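Local atomic coordinates of P43 (PDB entry 6QIX), a protein that is the major secreted protein of the whipworm Trichuris muris, tethers to matrix and inhibits interleukin-13 function. Residues 198-203 against 243-248; 202-207 against 235-240. All coordinates share one frame; numbering follows the deposited sequence.

Interaction 1: residues 198-203 against 243-248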
# COMPACT_ATOMS: atom_id res chain seq x y z
N SER A 198 -17.28 -5.97 2.06
CA SER A 198 -17.77 -6.47 3.33
C SER A 198 -18.45 -5.36 4.13
O SER A 198 -18.45 -4.20 3.76
CB SER A 198 -16.64 -7.03 4.20
OG SER A 198 -15.79 -5.96 4.68
N GLU A 199 -19.05 -5.75 5.24
CA GLU A 199 -19.44 -4.79 6.25
C GLU A 199 -18.20 -4.17 6.88
O GLU A 199 -17.06 -4.62 6.67
CB GLU A 199 -20.30 -5.46 7.32
CG GLU A 199 -21.65 -5.89 6.77
CD GLU A 199 -22.84 -5.66 7.67
OE1 GLU A 199 -23.92 -6.14 7.31
OE2 GLU A 199 -22.74 -4.99 8.72
N CYS A 200 -18.42 -3.10 7.65
CA CYS A 200 -17.31 -2.43 8.29
C CYS A 200 -16.73 -3.34 9.34
O CYS A 200 -17.45 -3.81 10.22
CB CYS A 200 -17.77 -1.11 8.91
SG CYS A 200 -18.35 0.13 7.64
N LEU A 201 -15.43 -3.61 9.24
CA LEU A 201 -14.74 -4.50 10.16
C LEU A 201 -14.12 -3.72 11.31
O LEU A 201 -13.78 -2.54 11.17
CB LEU A 201 -13.64 -5.27 9.45
CG LEU A 201 -14.09 -6.03 8.17
CD1 LEU A 201 -12.94 -6.78 7.56
CD2 LEU A 201 -15.23 -6.97 8.50
N TRP A 202 -13.99 -4.38 12.45
CA TRP A 202 -13.49 -3.67 13.63
C TRP A 202 -12.70 -4.62 14.52
O TRP A 202 -12.87 -5.85 14.48
CB TRP A 202 -14.66 -3.07 14.39
CG TRP A 202 -14.34 -2.05 15.45
CD1 TRP A 202 -14.77 -2.06 16.73
CD2 TRP A 202 -13.51 -0.90 15.30
NE1 TRP A 202 -14.31 -0.95 17.40
CE2 TRP A 202 -13.49 -0.24 16.56
CE3 TRP A 202 -12.78 -0.36 14.24
CZ2 TRP A 202 -12.76 0.94 16.78
CZ3 TRP A 202 -12.05 0.81 14.45
CH2 TRP A 202 -12.07 1.46 15.73
N PHE A 203 -11.88 -4.03 15.37
CA PHE A 203 -11.14 -4.75 16.38
C PHE A 203 -12.08 -5.48 17.34
O PHE A 203 -13.24 -5.09 17.51
CB PHE A 203 -10.26 -3.77 17.17
CG PHE A 203 -9.28 -3.03 16.30
CD1 PHE A 203 -8.10 -3.65 15.89
CD2 PHE A 203 -9.54 -1.76 15.87
CE1 PHE A 203 -7.18 -2.96 15.07
CE2 PHE A 203 -8.61 -1.08 15.07
CZ PHE A 203 -7.47 -1.70 14.64
N PHE A 243 -12.15 6.94 11.06
CA PHE A 243 -11.94 6.31 9.76
C PHE A 243 -11.03 5.07 9.87
O PHE A 243 -10.38 4.66 8.90
CB PHE A 243 -11.37 7.31 8.75
CG PHE A 243 -12.28 8.49 8.47
CD1 PHE A 243 -13.26 8.42 7.50
CD2 PHE A 243 -12.19 9.66 9.21
CE1 PHE A 243 -14.12 9.49 7.28
CE2 PHE A 243 -13.04 10.74 8.96
CZ PHE A 243 -14.00 10.64 7.98
N CYS A 244 -11.03 4.42 11.04
CA CYS A 244 -10.23 3.22 11.32
C CYS A 244 -10.96 1.93 10.93
O CYS A 244 -10.32 0.95 10.52
CB CYS A 244 -9.83 3.21 12.81
SG CYS A 244 -8.67 4.53 13.22
N SER A 245 -12.29 1.92 11.07
CA SER A 245 -13.10 0.80 10.55
C SER A 245 -13.07 0.81 9.02
O SER A 245 -12.98 1.85 8.40
CB SER A 245 -14.53 0.89 11.08
OG SER A 245 -15.27 -0.26 10.74
N PHE A 246 -13.14 -0.38 8.42
CA PHE A 246 -12.93 -0.50 6.98
C PHE A 246 -13.62 -1.74 6.46
O PHE A 246 -13.83 -2.71 7.19
CB PHE A 246 -11.43 -0.56 6.59
CG PHE A 246 -10.73 -1.76 7.15
CD1 PHE A 246 -10.45 -2.83 6.34
CD2 PHE A 246 -10.36 -1.82 8.47
CE1 PHE A 246 -9.81 -3.94 6.83
CE2 PHE A 246 -9.72 -2.94 8.96
CZ PHE A 246 -9.47 -4.02 8.12
N ARG A 247 -13.95 -1.67 5.18
CA ARG A 247 -14.48 -2.79 4.40
C ARG A 247 -13.38 -3.39 3.54
O ARG A 247 -12.43 -2.71 3.14
CB ARG A 247 -15.62 -2.33 3.50
CG ARG A 247 -16.69 -1.51 4.22
CD ARG A 247 -17.65 -0.90 3.17
NE ARG A 247 -18.71 -0.06 3.76
CZ ARG A 247 -19.85 -0.51 4.31
NH1 ARG A 247 -20.10 -1.77 4.34
NH2 ARG A 247 -20.74 0.35 4.83
N VAL A 248 -13.55 -4.67 3.22
CA VAL A 248 -12.63 -5.37 2.32
C VAL A 248 -13.39 -5.94 1.13
O VAL A 248 -14.57 -6.31 1.20
CB VAL A 248 -11.85 -6.49 3.03
CG1 VAL A 248 -10.96 -5.96 4.23
CG2 VAL A 248 -12.80 -7.52 3.56
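Ser198 and Val248 join through two hydrogen bonds: Ser198 N donates to Val248 O (2.9 Å), and Val248 N reaches Ser198 OG (3.0 Å) almost straight, at 169°. Ser198 OG, held between its backbone N and carbonyl carbon (chi1 70°), passes its own proton back to Glu199 O. Further along, Leu201 N bonds to Phe246 O at 2.8 Å. Ser245 OG donates to Leu201 O, also at 2.8 Å and from above the carbonyl plane, so a side-chain hydroxyl supplies the donor to Leu201 O.

The charged group is Arg247. Its NH1 meets Ser198 O in the carbonyl plane, on a lone pair (3.0 Å), while Cys200 SG sits 3.6 Å above the guanidinium centre. NH2 turns to a salt bridge with Asp273.

Apolar contacts fill in the rest. Leu201 CD1 touches Val248 CG1 at 4.0 Å, the two side chains crossing at about a right angle, and Cys244 CB lies in plane at the rim of the Trp202 ring.

An irregular segment thus packs roughly antiparallel on strand 246-252, possibly as part of a thrombospondin type 1-like domain. Two backbone bonds are supplemented by two serine hydroxyls and the Arg247 guanidinium, while the Cys200 disulfide ties 198-203 to Cys269, beyond the contact.

Interaction 2: residues 202-207 against 235-240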
# COMPACT_ATOMS: atom_id res chain seq x y z
N TRP A 202 -13.99 -4.38 12.45
CA TRP A 202 -13.49 -3.67 13.63
C TRP A 202 -12.70 -4.62 14.52
O TRP A 202 -12.87 -5.85 14.48
CB TRP A 202 -14.66 -3.07 14.39
CG TRP A 202 -14.34 -2.05 15.45
CD1 TRP A 202 -14.77 -2.06 16.73
CD2 TRP A 202 -13.51 -0.90 15.30
NE1 TRP A 202 -14.31 -0.95 17.40
CE2 TRP A 202 -13.49 -0.24 16.56
CE3 TRP A 202 -12.78 -0.36 14.24
CZ2 TRP A 202 -12.76 0.94 16.78
CZ3 TRP A 202 -12.05 0.81 14.45
CH2 TRP A 202 -12.07 1.46 15.73
N PHE A 203 -11.88 -4.03 15.37
CA PHE A 203 -11.14 -4.75 16.38
C PHE A 203 -12.08 -5.48 17.34
O PHE A 203 -13.24 -5.09 17.51
CB PHE A 203 -10.26 -3.77 17.17
CG PHE A 203 -9.28 -3.03 16.30
CD1 PHE A 203 -8.10 -3.65 15.89
CD2 PHE A 203 -9.54 -1.76 15.87
CE1 PHE A 203 -7.18 -2.96 15.07
CE2 PHE A 203 -8.61 -1.08 15.07
CZ PHE A 203 -7.47 -1.70 14.64
N PRO A 204 -11.58 -6.50 18.04
CA PRO A 204 -10.19 -6.98 18.06
C PRO A 204 -9.66 -7.56 16.74
O PRO A 204 -10.40 -7.95 15.83
CB PRO A 204 -10.21 -8.08 19.14
CG PRO A 204 -11.62 -8.48 19.25
CD PRO A 204 -12.44 -7.26 18.95
N LEU A 205 -8.33 -7.61 16.65
CA LEU A 205 -7.70 -8.11 15.43
C LEU A 205 -8.17 -9.52 15.06
O LEU A 205 -8.38 -9.82 13.87
CB LEU A 205 -6.19 -8.10 15.60
CG LEU A 205 -5.33 -8.59 14.45
CD1 LEU A 205 -5.51 -7.66 13.24
CD2 LEU A 205 -3.88 -8.62 14.95
N LYS A 206 -8.38 -10.39 16.05
CA LYS A 206 -8.86 -11.74 15.73
C LYS A 206 -10.22 -11.72 15.02
O LYS A 206 -10.49 -12.61 14.18
CB LYS A 206 -8.90 -12.62 16.99
CG LYS A 206 -9.77 -12.12 18.08
CD LYS A 206 -9.79 -13.12 19.26
CE LYS A 206 -10.49 -12.52 20.48
NZ LYS A 206 -11.87 -12.12 20.18
N ASN A 207 -11.07 -10.73 15.31
CA ASN A 207 -12.33 -10.66 14.58
C ASN A 207 -12.10 -10.20 13.14
O ASN A 207 -12.74 -10.70 12.21
CB ASN A 207 -13.33 -9.71 15.25
CG ASN A 207 -13.87 -10.25 16.53
OD1 ASN A 207 -13.51 -11.35 16.95
ND2 ASN A 207 -14.73 -9.47 17.18
N VAL A 235 -7.46 -4.21 26.68
CA VAL A 235 -7.53 -2.77 26.41
C VAL A 235 -8.90 -2.42 25.86
O VAL A 235 -9.50 -3.17 25.08
CB VAL A 235 -6.42 -2.33 25.44
CG1 VAL A 235 -6.56 -0.85 25.10
CG2 VAL A 235 -5.06 -2.62 26.07
N HIS A 236 -9.40 -1.25 26.26
CA HIS A 236 -10.73 -0.85 25.86
C HIS A 236 -10.76 -0.53 24.37
O HIS A 236 -9.96 0.27 23.86
CB HIS A 236 -11.20 0.36 26.64
CG HIS A 236 -12.59 0.80 26.28
ND1 HIS A 236 -13.71 0.10 26.67
CD2 HIS A 236 -13.03 1.85 25.56
CE1 HIS A 236 -14.79 0.72 26.21
NE2 HIS A 236 -14.40 1.78 25.52
N ILE A 237 -11.69 -1.15 23.67
CA ILE A 237 -11.93 -0.87 22.26
C ILE A 237 -13.20 -0.04 22.17
O ILE A 237 -14.29 -0.56 22.46
CB ILE A 237 -12.04 -2.16 21.45
CG1 ILE A 237 -10.77 -3.00 21.64
CG2 ILE A 237 -12.29 -1.83 20.01
CD1 ILE A 237 -10.87 -4.40 21.06
N PRO A 238 -13.13 1.25 21.78
CA PRO A 238 -14.35 2.05 21.64
C PRO A 238 -15.16 1.63 20.42
O PRO A 238 -14.71 0.79 19.65
CB PRO A 238 -13.82 3.47 21.48
CG PRO A 238 -12.52 3.31 20.81
CD PRO A 238 -11.93 2.01 21.35
N GLU A 239 -16.33 2.24 20.24
CA GLU A 239 -17.06 2.06 19.00
C GLU A 239 -16.22 2.51 17.80
O GLU A 239 -15.35 3.39 17.90
CB GLU A 239 -18.37 2.84 19.02
CG GLU A 239 -19.30 2.51 20.17
CD GLU A 239 -20.52 3.39 20.14
OE1 GLU A 239 -21.65 2.85 20.04
OE2 GLU A 239 -20.30 4.64 20.18
N LYS A 240 -16.56 1.93 16.65
CA LYS A 240 -15.92 2.25 15.37
C LYS A 240 -15.75 3.75 15.23
O LYS A 240 -16.70 4.51 15.43
CB LYS A 240 -16.77 1.70 14.21
CG LYS A 240 -16.75 0.21 14.12
CD LYS A 240 -17.75 -0.28 13.00
CE LYS A 240 -19.17 -0.24 13.49
NZ LYS A 240 -19.52 -1.51 14.21
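Trp202 and Lys240 meet in a CH-pi contact, where the irregular loop 235-240 passes the turn that leads through cis-Pro204, the N-cap residue, into helix 205-216. Lys240 CA stands 3.7 Å from the centroid of the six-membered indole ring, only 14° off its normal. Lys240 CG lies over the same face further along, at 3.6 Å from Trp202 CG, so CA covers the six-membered ring and CG the CG-CD2 bond. The two side chains slide past each other in opposite directions. The opposite indole face is taken by Phe203 CD2, 3.8 Å above the plane and toward the rim, which makes the indole the middle layer of a small sandwich.

In Trp202, chi1 of -166° sets CG anti to the backbone N, and the pyrrole N-H meets a carbonyl of the loop: NE1 donates to Pro238 O at 2.9 Å, with the oxygen close to the ring plane. The donor lies nearly along the C=O axis, although the N-H itself is bent, at 146°. This bond and the contacts on both faces are consistent with a well-defined indole orientation.

Ile237 is the second point of contact. Its CG2 comes to 3.4 Å from Trp202 NE1, approaching obliquely, beside the bonded proline carbonyl. The longer branch serves the other residues: CD1 touches Phe203 CB, and the Ile237 and Pro204 side chains cross at about a right angle. Pro204 O accepts from Asn207 N in the first turn of the helix. On the loop side, Lys240 O is held by the hydroxyl of Thr276. Where isoleucine and proline meet, Ile237 CD1 rests 3.9 Å from Pro204 CD.

Overall arrangement
Interactions 1 and 2 start from the same irregular segment and share Trp202, whose indole meets 243-248 at its benzo rim and 235-240 over a face and at NE1. Their centres are 10 Å apart, and they touch directly: Ser245 OG lies 3.4 Å from Lys240 CD. Interaction 1 is largely buried, whereas interaction 2 lies at the surface. The side chains of Phe246 and Phe203 each come to about 4 Å from bound hexaethylene glycol, probably from the crystallisation liquor. The Arg247 side chain is about 6 Å from a calcium ion, and that of Ile237 about 13 Å from an attached N-acetylglucosamine.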